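Putative uncharacterized protein (Leishmania major, PDB 3M3I) is of unknown function but belongs to the DUF985 family of the cupin superfamily and forms a two-fold symmetric pair in the crystal. Local coordinates at the interface of chains A and B. Sequence-based numbering; all coordinates share one arbitrary frame. Chains: chain A/B, Putative uncharacterized protein.

The interface of chains A and B. Residues chain A 42-43, 62-64, 85, 87, 175; chain B 85, 146-147.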
loop_
_atom_site.group_PDB
_atom_site.type_symbol
_atom_site.label_atom_id
_atom_site.label_comp_id
_atom_site.label_asym_id
_atom_site.label_seq_id
_atom_site.Cartn_x
_atom_site.Cartn_y
_atom_site.Cartn_z
ATOM N N VAL A 42 -11.062 2.450 3.572
ATOM C CA VAL A 42 -10.560 1.640 4.665
ATOM C C VAL A 42 -10.138 2.581 5.766
ATOM O O VAL A 42 -10.834 2.696 6.761
ATOM C CB VAL A 42 -9.411 0.714 4.211
ATOM C CG1 VAL A 42 -9.074 -0.293 5.289
ATOM C CG2 VAL A 42 -9.811 -0.001 2.928
ATOM N N VAL A 43 -9.032 3.293 5.577
ATOM C CA VAL A 43 -8.599 4.262 6.569
ATOM C C VAL A 43 -8.283 5.615 5.971
ATOM O O VAL A 43 -7.970 5.741 4.790
ATOM C CB VAL A 43 -7.384 3.778 7.385
ATOM C CG1 VAL A 43 -7.674 2.404 7.983
ATOM C CG2 VAL A 43 -6.132 3.756 6.530
ATOM N N THR A 62 -6.687 5.514 2.142
ATOM C CA THR A 62 -6.470 4.219 1.464
ATOM C C THR A 62 -7.793 3.598 1.058
ATOM O O THR A 62 -8.845 3.943 1.605
ATOM C CB THR A 62 -5.704 3.166 2.331
ATOM O OG1 THR A 62 -6.639 2.441 3.135
ATOM C CG2 THR A 62 -4.646 3.810 3.227
ATOM N N ILE A 63 -7.722 2.679 0.094
ATOM C CA ILE A 63 -8.894 1.950 -0.393
ATOM C C ILE A 63 -8.518 0.573 -0.901
ATOM O O ILE A 63 -7.371 0.306 -1.210
ATOM C CB ILE A 63 -9.624 2.689 -1.552
ATOM C CG1 ILE A 63 -8.766 2.746 -2.810
ATOM C CG2 ILE A 63 -10.031 4.108 -1.157
ATOM C CD1 ILE A 63 -9.545 3.158 -4.045
ATOM N N TYR A 64 -9.510 -0.309 -0.953
ATOM C CA TYR A 64 -9.433 -1.525 -1.728
ATOM C C TYR A 64 -10.019 -1.215 -3.108
ATOM O O TYR A 64 -11.078 -0.635 -3.206
ATOM C CB TYR A 64 -10.253 -2.604 -1.076
ATOM C CG TYR A 64 -9.682 -3.206 0.191
ATOM C CD1 TYR A 64 -8.500 -3.942 0.170
ATOM C CD2 TYR A 64 -10.353 -3.094 1.391
ATOM C CE1 TYR A 64 -8.003 -4.526 1.323
ATOM C CE2 TYR A 64 -9.861 -3.665 2.543
ATOM C CZ TYR A 64 -8.695 -4.384 2.507
ATOM O OH TYR A 64 -8.218 -4.961 3.665
ATOM N N MET A 85 -0.946 -1.434 -4.856
ATOM C CA MET A 85 -0.330 -2.656 -4.314
ATOM C C MET A 85 -1.132 -3.899 -4.696
ATOM O O MET A 85 -2.282 -3.992 -4.323
ATOM C CB MET A 85 -0.306 -2.612 -2.786
ATOM C CG MET A 85 0.944 -2.059 -2.157
ATOM S SD MET A 85 1.029 -0.282 -1.962
ATOM C CE MET A 85 -0.617 0.180 -1.427
ATOM N N HIS A 87 -2.712 -7.565 -4.554
ATOM C CA HIS A 87 -3.163 -8.514 -3.520
ATOM C C HIS A 87 -3.554 -9.873 -4.094
ATOM O O HIS A 87 -3.165 -10.902 -3.545
ATOM C CB HIS A 87 -4.363 -7.953 -2.760
ATOM C CG HIS A 87 -4.029 -6.823 -1.839
ATOM N ND1 HIS A 87 -2.900 -6.811 -1.053
ATOM C CD2 HIS A 87 -4.705 -5.689 -1.540
ATOM C CE1 HIS A 87 -2.882 -5.709 -0.326
ATOM N NE2 HIS A 87 -3.965 -5.013 -0.602
ATOM N N SER A 175 -4.851 -2.713 -3.376
ATOM C CA SER A 175 -5.071 -1.591 -2.491
ATOM C C SER A 175 -4.458 -0.372 -3.149
ATOM O O SER A 175 -3.432 -0.484 -3.808
ATOM C CB SER A 175 -4.432 -1.836 -1.130
ATOM O OG SER A 175 -5.120 -2.838 -0.427
ATOM N N MET B 85 0.572 -3.969 3.368
ATOM C CA MET B 85 -0.202 -4.572 2.279
ATOM C C MET B 85 0.362 -5.936 1.939
ATOM O O MET B 85 1.547 -6.028 1.651
ATOM C CB MET B 85 -0.118 -3.704 1.014
ATOM C CG MET B 85 -1.350 -2.828 0.706
ATOM S SD MET B 85 -1.483 -1.237 1.563
ATOM C CE MET B 85 0.225 -0.682 1.591
ATOM N N LEU B 146 -5.802 -8.056 4.235
ATOM C CA LEU B 146 -4.959 -7.754 3.090
ATOM C C LEU B 146 -4.205 -6.478 3.329
ATOM O O LEU B 146 -3.096 -6.302 2.839
ATOM C CB LEU B 146 -5.801 -7.634 1.818
ATOM C CG LEU B 146 -6.285 -8.926 1.177
ATOM C CD1 LEU B 146 -7.131 -8.579 -0.023
ATOM C CD2 LEU B 146 -5.134 -9.825 0.760
ATOM N N GLN B 147 -4.824 -5.586 4.091
ATOM C CA GLN B 147 -4.241 -4.310 4.433
ATOM C C GLN B 147 -4.566 -4.024 5.891
ATOM O O GLN B 147 -5.593 -4.462 6.386
ATOM C CB GLN B 147 -4.843 -3.233 3.524
ATOM C CG GLN B 147 -4.387 -1.807 3.806
ATOM C CD GLN B 147 -5.407 -0.775 3.361
ATOM O OE1 GLN B 147 -5.604 0.233 4.037
ATOM N NE2 GLN B 147 -6.066 -1.025 2.225
#
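B:Gln147 reaches tip to tip toward A:Thr62, and its amide oxygen OE1 accepts a hydrogen bond from the hydroxyl OG1 at 2.6 Å. The donor lies 18° off the carbonyl plane, with a C=O...O angle of 125°. A long, flexible glutamine suits this place: with CG anti to the backbone N (chi1 177°), the extended side chain carries its amide across the interface to chain A. A:Thr62 supplies a short donor from its strand, and A:Val42 lines the amide with methyl groups, CG1 lying 3.7 Å from OE1. The amide nitrogen NE2 makes a weak bond to A:Ser175 OG at 3.3 Å; the small serine lets this hydroxyl also hydrogen-bond A:His87 NE2, which would help fix the imidazole's rotation.

Packing is tight around that flat ring and along the paired methionines. Compact, apolar B:Leu146 sets CB over one face, 3.9 Å from the centroid, while A:Met85 O lies over the other. B:Met85 CG meets A:His87 CE1 at 3.4 Å, and the two bent Met85 chains cross near a right angle, as pliable thioethers can at a symmetric seam. The broad A:Tyr64 ring supports B:Leu146 and B:Gln147. A:Val43 and A:Ile63 form the looser side, burying almost nothing.

Whether the pair persists in solution the structure alone does not show. Strands 38-44, 61-67, 81-87 and 172-179 of chain A's cupin barrel face strand 81-87, B:Leu146 in its loop and the start of strand 147-150 of chain B.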